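Long-range contacts in protein toll (Drosophila melanogaster, PDB 4LXR), which serves as the receptor for the cleaved cytokine spaetzle C-106, switching on the Toll pathway in dorsal-ventral patterning of the embryo and in antifungal defence: residues M22-I27 with R39-P44; K45-I50 with V72-M77; I88-D93 with L119-G124. All blocks are in the same frame, centred on the assembly; numbering follows the deposited sequence.

Contact 1 (M22-I27 with R39-P44)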
# COMPACT_ATOMS: atom_id res chain seq x y z
N MET A 22 17.68 -21.23 18.94
CA MET A 22 17.54 -19.91 19.53
C MET A 22 17.82 -19.99 21.03
O MET A 22 18.81 -20.58 21.45
CB MET A 22 16.17 -19.30 19.23
CG MET A 22 16.13 -18.61 17.87
SD MET A 22 14.77 -19.13 16.80
CE MET A 22 15.24 -18.28 15.30
N SER A 23 16.95 -19.41 21.84
CA SER A 23 17.16 -19.44 23.28
C SER A 23 16.54 -20.69 23.93
O SER A 23 16.68 -20.90 25.13
CB SER A 23 16.64 -18.16 23.93
OG SER A 23 15.42 -17.76 23.33
N GLU A 24 15.89 -21.53 23.13
CA GLU A 24 15.21 -22.70 23.67
C GLU A 24 15.86 -24.04 23.32
O GLU A 24 16.91 -24.09 22.68
CB GLU A 24 13.74 -22.70 23.24
CG GLU A 24 13.55 -22.98 21.77
CD GLU A 24 12.15 -22.68 21.30
OE1 GLU A 24 11.82 -23.05 20.14
OE2 GLU A 24 11.37 -22.07 22.08
N TYR A 25 15.23 -25.12 23.75
CA TYR A 25 15.70 -26.46 23.46
C TYR A 25 14.53 -27.28 22.95
O TYR A 25 13.44 -27.17 23.48
CB TYR A 25 16.29 -27.11 24.72
CG TYR A 25 17.44 -26.34 25.32
CD1 TYR A 25 18.75 -26.52 24.86
CD2 TYR A 25 17.22 -25.41 26.33
CE1 TYR A 25 19.80 -25.80 25.40
CE2 TYR A 25 18.26 -24.69 26.88
CZ TYR A 25 19.55 -24.89 26.40
OH TYR A 25 20.59 -24.18 26.95
N GLU A 26 14.75 -28.07 21.92
CA GLU A 26 13.73 -29.00 21.49
C GLU A 26 14.16 -30.42 21.80
O GLU A 26 15.21 -30.87 21.37
CB GLU A 26 13.40 -28.88 20.00
CG GLU A 26 12.16 -29.68 19.61
CD GLU A 26 12.07 -29.99 18.13
OE1 GLU A 26 12.93 -30.73 17.61
OE2 GLU A 26 11.12 -29.49 17.48
N ILE A 27 13.34 -31.12 22.57
CA ILE A 27 13.60 -32.51 22.89
C ILE A 27 12.60 -33.41 22.18
O ILE A 27 11.39 -33.17 22.25
CB ILE A 27 13.51 -32.73 24.39
CG1 ILE A 27 14.53 -31.82 25.09
CG2 ILE A 27 13.75 -34.19 24.72
CD1 ILE A 27 14.49 -31.87 26.59
N ARG A 39 7.43 -34.23 22.14
CA ARG A 39 8.30 -33.18 21.65
C ARG A 39 8.23 -32.08 22.68
O ARG A 39 7.19 -31.47 22.86
CB ARG A 39 7.83 -32.67 20.29
CG ARG A 39 8.79 -31.71 19.65
CD ARG A 39 8.26 -31.18 18.32
NE ARG A 39 7.77 -32.24 17.45
CZ ARG A 39 8.49 -32.83 16.50
NH1 ARG A 39 9.74 -32.46 16.29
NH2 ARG A 39 7.96 -33.79 15.75
N LEU A 40 9.33 -31.85 23.38
CA LEU A 40 9.36 -30.84 24.42
C LEU A 40 10.11 -29.60 24.00
O LEU A 40 11.21 -29.68 23.46
CB LEU A 40 9.98 -31.40 25.70
CG LEU A 40 9.20 -32.43 26.51
CD1 LEU A 40 9.55 -33.85 26.04
CD2 LEU A 40 9.57 -32.26 27.95
N THR A 41 9.52 -28.44 24.25
CA THR A 41 10.21 -27.18 24.02
C THR A 41 10.44 -26.52 25.37
O THR A 41 9.50 -26.24 26.12
CB THR A 41 9.41 -26.25 23.11
OG1 THR A 41 9.17 -26.90 21.86
CG2 THR A 41 10.16 -24.95 22.87
N ILE A 42 11.71 -26.29 25.68
CA ILE A 42 12.09 -25.74 26.97
C ILE A 42 12.73 -24.37 26.80
O ILE A 42 13.71 -24.21 26.06
CB ILE A 42 13.08 -26.67 27.71
CG1 ILE A 42 12.49 -28.08 27.83
CG2 ILE A 42 13.43 -26.10 29.07
CD1 ILE A 42 13.37 -29.05 28.60
N GLN A 43 12.14 -23.39 27.46
CA GLN A 43 12.71 -22.05 27.57
C GLN A 43 12.89 -21.79 29.07
O GLN A 43 11.95 -21.41 29.76
CB GLN A 43 11.78 -21.02 26.93
CG GLN A 43 12.22 -19.58 27.04
CD GLN A 43 13.26 -19.22 26.01
OE1 GLN A 43 13.03 -19.36 24.80
NE2 GLN A 43 14.41 -18.75 26.47
N PRO A 44 14.11 -22.04 29.58
CA PRO A 44 14.47 -22.11 31.01
C PRO A 44 13.91 -20.95 31.83
O PRO A 44 14.09 -19.80 31.43
CB PRO A 44 16.00 -22.06 30.98
CG PRO A 44 16.36 -22.65 29.66
CD PRO A 44 15.30 -22.19 28.71

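Contact 2 (K45-I50 with V72-M77)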
# COMPACT_ATOMS: atom_id res chain seq x y z
N LYS A 45 13.25 -21.28 32.95
CA LYS A 45 12.60 -20.30 33.84
C LYS A 45 11.30 -19.73 33.28
O LYS A 45 10.48 -19.22 34.03
CB LYS A 45 13.53 -19.15 34.24
CG LYS A 45 14.76 -19.58 35.03
CD LYS A 45 15.59 -18.36 35.43
CE LYS A 45 16.94 -18.77 36.04
NZ LYS A 45 17.85 -17.62 36.26
N ASP A 46 11.13 -19.81 31.96
CA ASP A 46 9.97 -19.20 31.32
C ASP A 46 8.82 -20.19 31.12
O ASP A 46 7.76 -20.08 31.73
CB ASP A 46 10.36 -18.54 29.99
CG ASP A 46 9.24 -17.71 29.38
OD1 ASP A 46 8.26 -17.40 30.08
OD2 ASP A 46 9.35 -17.35 28.18
N TYR A 47 9.04 -21.17 30.25
CA TYR A 47 7.99 -22.14 29.98
C TYR A 47 8.52 -23.48 29.49
O TYR A 47 9.65 -23.58 28.99
CB TYR A 47 6.99 -21.56 28.98
CG TYR A 47 7.43 -21.61 27.54
CD1 TYR A 47 8.27 -20.64 27.01
CD2 TYR A 47 6.98 -22.62 26.69
CE1 TYR A 47 8.67 -20.68 25.68
CE2 TYR A 47 7.37 -22.67 25.36
CZ TYR A 47 8.22 -21.70 24.87
OH TYR A 47 8.60 -21.74 23.55
N VAL A 48 7.70 -24.50 29.65
CA VAL A 48 7.94 -25.79 29.02
C VAL A 48 6.68 -26.17 28.26
O VAL A 48 5.58 -26.11 28.81
CB VAL A 48 8.33 -26.88 30.05
CG1 VAL A 48 7.31 -26.95 31.20
CG2 VAL A 48 8.47 -28.23 29.38
N GLN A 49 6.82 -26.49 26.98
CA GLN A 49 5.71 -27.07 26.23
C GLN A 49 5.91 -28.57 26.05
O GLN A 49 6.97 -29.02 25.63
CB GLN A 49 5.51 -26.41 24.86
CG GLN A 49 4.40 -27.07 24.04
CD GLN A 49 4.21 -26.50 22.64
OE1 GLN A 49 4.88 -26.92 21.69
NE2 GLN A 49 3.29 -25.56 22.50
N ILE A 50 4.90 -29.36 26.41
CA ILE A 50 4.93 -30.77 26.10
C ILE A 50 3.92 -31.05 25.00
O ILE A 50 2.72 -30.89 25.20
CB ILE A 50 4.63 -31.64 27.33
CG1 ILE A 50 5.54 -31.25 28.48
CG2 ILE A 50 4.82 -33.11 26.99
CD1 ILE A 50 4.99 -31.63 29.83
N VAL A 72 9.77 -22.96 36.65
CA VAL A 72 9.31 -22.49 35.36
C VAL A 72 7.91 -21.87 35.51
O VAL A 72 7.10 -22.34 36.31
CB VAL A 72 9.36 -23.64 34.33
CG1 VAL A 72 8.18 -24.61 34.50
CG2 VAL A 72 9.43 -23.10 32.94
N ASP A 73 7.65 -20.79 34.78
CA ASP A 73 6.42 -20.00 34.96
C ASP A 73 5.17 -20.68 34.39
O ASP A 73 4.12 -20.76 35.03
CB ASP A 73 6.60 -18.60 34.36
CG ASP A 73 5.27 -17.86 34.15
OD1 ASP A 73 4.61 -17.48 35.13
OD2 ASP A 73 4.91 -17.63 32.97
N ARG A 74 5.31 -21.19 33.17
CA ARG A 74 4.18 -21.71 32.42
C ARG A 74 4.45 -23.15 31.95
O ARG A 74 5.51 -23.44 31.38
CB ARG A 74 3.91 -20.78 31.24
CG ARG A 74 2.68 -21.15 30.43
CD ARG A 74 2.34 -20.09 29.38
NE ARG A 74 3.18 -20.21 28.19
CZ ARG A 74 4.08 -19.31 27.82
NH1 ARG A 74 4.81 -19.51 26.72
NH2 ARG A 74 4.25 -18.20 28.53
N VAL A 75 3.51 -24.05 32.20
CA VAL A 75 3.56 -25.38 31.60
C VAL A 75 2.41 -25.48 30.64
O VAL A 75 1.26 -25.25 31.01
CB VAL A 75 3.42 -26.51 32.61
CG1 VAL A 75 3.38 -27.86 31.88
CG2 VAL A 75 4.55 -26.48 33.59
N GLN A 76 2.71 -25.81 29.38
CA GLN A 76 1.66 -25.96 28.39
C GLN A 76 1.72 -27.37 27.84
O GLN A 76 2.74 -27.78 27.29
CB GLN A 76 1.85 -24.95 27.26
CG GLN A 76 0.78 -25.03 26.18
CD GLN A 76 0.93 -23.96 25.11
OE1 GLN A 76 1.77 -24.07 24.22
NE2 GLN A 76 0.12 -22.93 25.20
N MET A 77 0.62 -28.11 27.97
CA MET A 77 0.55 -29.49 27.53
C MET A 77 -0.46 -29.56 26.39
O MET A 77 -1.58 -29.09 26.55
CB MET A 77 0.15 -30.43 28.68
CG MET A 77 1.19 -30.54 29.79
SD MET A 77 0.68 -31.56 31.20
CE MET A 77 1.05 -33.18 30.52
O HOH W 1 6.51 -17.31 27.16
O HOH W 2 5.67 -17.34 30.47

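Contact 3 (I88-D93 with L119-G124)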
# COMPACT_ATOMS: atom_id res chain seq x y z
N ILE A 88 -1.74 -34.84 37.38
CA ILE A 88 -0.87 -34.27 36.33
C ILE A 88 0.43 -33.85 37.00
O ILE A 88 1.49 -33.90 36.39
CB ILE A 88 -1.56 -33.10 35.58
CG1 ILE A 88 -2.73 -33.63 34.75
CG2 ILE A 88 -0.58 -32.35 34.62
CD1 ILE A 88 -3.73 -32.55 34.30
N ALA A 89 0.34 -33.50 38.29
CA ALA A 89 1.53 -33.10 39.05
C ALA A 89 2.61 -34.19 39.04
O ALA A 89 3.80 -33.89 39.09
CB ALA A 89 1.16 -32.75 40.50
N SER A 90 2.19 -35.45 38.96
CA SER A 90 3.15 -36.55 38.87
C SER A 90 3.95 -36.57 37.56
O SER A 90 5.13 -36.92 37.56
CB SER A 90 2.44 -37.89 39.09
OG SER A 90 2.06 -38.01 40.45
N ILE A 91 3.33 -36.20 36.45
CA ILE A 91 4.09 -36.01 35.21
C ILE A 91 5.10 -34.87 35.39
O ILE A 91 6.28 -35.02 35.06
CB ILE A 91 3.17 -35.73 34.00
CG1 ILE A 91 2.39 -36.99 33.64
CG2 ILE A 91 3.99 -35.25 32.81
CD1 ILE A 91 1.06 -36.71 33.00
N LEU A 92 4.64 -33.76 35.95
CA LEU A 92 5.51 -32.60 36.18
C LEU A 92 6.65 -32.91 37.17
O LEU A 92 7.80 -32.47 36.95
CB LEU A 92 4.69 -31.37 36.61
CG LEU A 92 3.50 -30.98 35.71
CD1 LEU A 92 2.93 -29.61 36.07
CD2 LEU A 92 3.85 -31.03 34.24
N ASP A 93 6.35 -33.66 38.24
CA ASP A 93 7.40 -34.10 39.17
C ASP A 93 8.47 -34.89 38.42
O ASP A 93 9.66 -34.67 38.63
CB ASP A 93 6.87 -34.98 40.30
CG ASP A 93 5.84 -34.28 41.18
OD1 ASP A 93 5.82 -33.04 41.21
OD2 ASP A 93 5.04 -34.99 41.83
N LEU A 119 -5.79 -32.53 39.45
CA LEU A 119 -5.17 -31.28 39.91
C LEU A 119 -4.59 -31.37 41.32
O LEU A 119 -4.17 -30.35 41.87
CB LEU A 119 -6.16 -30.11 39.81
CG LEU A 119 -6.56 -29.65 38.40
CD1 LEU A 119 -7.63 -28.58 38.50
CD2 LEU A 119 -5.35 -29.11 37.60
N ASP A 120 -4.56 -32.57 41.91
CA ASP A 120 -3.88 -32.78 43.19
C ASP A 120 -2.46 -32.19 43.14
O ASP A 120 -1.77 -32.31 42.12
CB ASP A 120 -3.80 -34.27 43.55
CG ASP A 120 -5.16 -34.86 44.00
OD1 ASP A 120 -6.15 -34.12 44.17
OD2 ASP A 120 -5.21 -36.09 44.19
N ARG A 121 -2.03 -31.55 44.24
CA ARG A 121 -0.72 -30.90 44.34
C ARG A 121 -0.51 -29.66 43.44
O ARG A 121 0.55 -29.04 43.46
CB ARG A 121 0.43 -31.92 44.17
CG ARG A 121 0.20 -33.22 44.96
CD ARG A 121 1.52 -33.99 45.19
NE ARG A 121 2.15 -34.42 43.94
CZ ARG A 121 1.83 -35.52 43.27
NH1 ARG A 121 0.87 -36.33 43.72
NH2 ARG A 121 2.46 -35.84 42.16
N LEU A 122 -1.53 -29.28 42.67
CA LEU A 122 -1.45 -28.06 41.88
C LEU A 122 -2.35 -26.93 42.40
O LEU A 122 -2.74 -26.03 41.63
CB LEU A 122 -1.75 -28.34 40.40
CG LEU A 122 -0.65 -29.22 39.79
CD1 LEU A 122 -0.93 -29.58 38.33
CD2 LEU A 122 0.68 -28.53 39.92
N HIS A 123 -2.66 -26.97 43.69
CA HIS A 123 -3.51 -25.96 44.34
C HIS A 123 -2.83 -24.59 44.43
O HIS A 123 -3.49 -23.58 44.70
CB HIS A 123 -3.97 -26.41 45.74
CG HIS A 123 -4.79 -27.66 45.74
ND1 HIS A 123 -5.20 -28.28 44.57
CD2 HIS A 123 -5.24 -28.44 46.75
CE1 HIS A 123 -5.88 -29.37 44.87
NE2 HIS A 123 -5.92 -29.49 46.19
N GLY A 124 -1.52 -24.54 44.18
CA GLY A 124 -0.79 -23.29 44.12
C GLY A 124 -0.89 -22.47 42.83
O GLY A 124 -0.39 -21.33 42.79
O HOH W 3 -1.94 -32.49 39.48
O HOH W 4 0.42 -38.97 43.32
O HOH W 5 3.95 -32.26 43.17

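Contact 1 (M22-I27 with R39-P44)
Tyr25 and Ile42 face each other as a hydrogen-bonded pair of an antiparallel beta hairpin, Tyr25 N giving to Ile42 O at 2.9 Å and Ile42 N returning the bond to Tyr25 O. Ile27 and Leu40 repeat the exchange with shorter bonds, Leu40 N lying 2.7 Å from Ile27 O. Where strand 24-27 begins, the hydroxyl Ser23 OG donates to a lone pair of Gln43 OE1 (3.2 Å); Gln43 CG is anti to the backbone N (chi1 177°), and the bend at chi2 then brings CD back toward Ser23. At the far end a salt bridge, its hydrogen bond weak, joins Glu26 OE2 to Arg39 NH1 at 3.5 Å, with carboxylate and guanidinium planes 60° apart. Glu26 OE2 also accepts from Leu16 N of a spaetzle C-106 chain, whose Lys15 packs on Glu26 and Arg39.

The largely apolar face belongs to Tyr25, Ile27, Leu40 and Ile42. Beta-branched isoleucine suits an extended backbone, and Ile27 and Ile42 cross obliquely, their CD1 methyls 3.6 Å apart. Pro44 CG reaches the edge of the Tyr25 ring, in its plane, 3.9 Å from CE2. On the other face the Glu24 carboxylate lies against the Thr41 methyl, OE2 to CG2 3.2 Å.

The hairpin thus has two chemistries: a greasy face turned to Phe2 and helix 4-12, and a polar one whose Glu26 is shared between Arg39 and the bound cytokine.

Contact 2 (K45-I50 with V72-M77)
Val48 and Val75 pair on parallel strands 47-50 and 74-77, at the N-terminal start of the parallel strand array of Toll's leucine-rich-repeat ectodomain. The backbone ladder is regular: Val48 N gives to Arg74 O, Gln76 N to Val48 O at 2.9 Å, and Ile50 N to Gln76 O. Where the chain turns its corners, Arg74 N binds Asp46 O at 3.1 Å, while Asp73 N makes only weak bonds to Lys45 O and Asp46 O.

Among side chains, the one direct hydrogen bond runs between two extended glutamines, whose equal lengths suit neighbouring places on parallel strands. Gln49 NE2 donates to Gln76 OE1 at 2.7 Å, almost in its own amide plane, and the two amides are nearly coplanar. An alanine in place of Gln49 would probably leave Gln76 OE1 without this donor and its amide freer to turn.

The charged groups meet at longer range or through water. One water gives to Asp46 OD2 and accepts from Arg74 NH2, 2.8 Å away, so the opposite charges are linked without a direct salt bridge. Asp73 OD1 accepts from Gly3 N of a spaetzle C-106 chain.

Apolar packing fills the other face, where Val48 CG1 meets Val75 CG2 at 3.7 Å and Ile50 CD1 meets Met77 CG at 4.0 Å; beta-branched valine and isoleucine suit the extended strands, and the flexible methionine follows the isoleucine beside it.

The last element is flat against flat. The Arg74 chain bends at chi3 (79°), which sets NE; beyond it the guanidinium lies over the Tyr47 ring, the two side chains side by side with planes 19° apart, and NH1 stands 3.4 Å above one ring face, offset toward the rim near Tyr47 CG.

Contact 3 (I88-D93 with L119-G124)
Ala89, on the short helix 88-94, packs against a type II beta turn running from Leu119 to Leu122, in the loop that joins two successive parallel strands, 102-106 and 127-131, of the leucine-rich-repeat solenoid. The turn is closed by Leu122 N binding Leu119 O. Arg121 occupies its third position with a positive phi of 67°; its CB is directed at the helix and NH2 reaches it.

Close packing centres on Ala89 CB, which meets the carbonyl Asp120 O at 3.4 Å and, as an apolar contact, Leu122 CG at 4.0 Å; a small residue suits this place, because the turn comes so near the helix. Leu92 CD1 reaches Leu122 CD1 more distantly, and beyond them Leu92 lies on Val75 and Leu122 on Leu103, which ties the contact to the strand array.

The charged and polar bonds converge on one nitrogen. Arg121 NH2 donates to Ser90 OG at 2.8 Å, nearly straight and in the guanidinium plane, and forms a salt bridge with Asp93 OD2 at 2.7 Å, a more bent bond (142° at the hydrogen). Asp93 CG is anti to the carbonyl carbon (chi1 -61°), which turns the carboxylate carbon toward Arg121. NH2 comes from the syn side of OD2 but well out of the carboxylate plane, and OD2 is likewise tilted from the guanidinium plane. Ser90 and Asp93, three residues, nearly one turn, apart, thus grip the same NH2, while Ala89 CB lies over one face of the group. Arginine suits the site by joining a long, bendable chain to several N-H donors.

Waters also bridge the two segments. One gives to Asp93 OD1 and accepts from Arg121 NE. Another spans the backbone, accepting from Ala89 N at 2.8 Å and donating to Asp120 O at 2.7 Å.

Overall arrangement
The contacts follow one another along the chain, all near the N-terminal end of the ectodomain and well away from the chain's centre. Contacts 1 and 2, with centres 10 Å apart, share adjoining strands: 38-43 and 47-52 are antiparallel neighbours, joined where Thr41 O probably accepts from Gln49 N at 2.8 Å. From 47-52 onward the order becomes parallel through 74-78 and 102-106, so an antiparallel hairpin gives way to the repeat array. Contact 3, its centre 13 Å from that of contact 2, lies on the side of strand 74-78 that bears Val75 and Met77, where Ile88 packs on Met77 and Leu92 on Val75. Contacts 1 and 2 meet spaetzle C-106; contact 3 touches no other chain of the assembly.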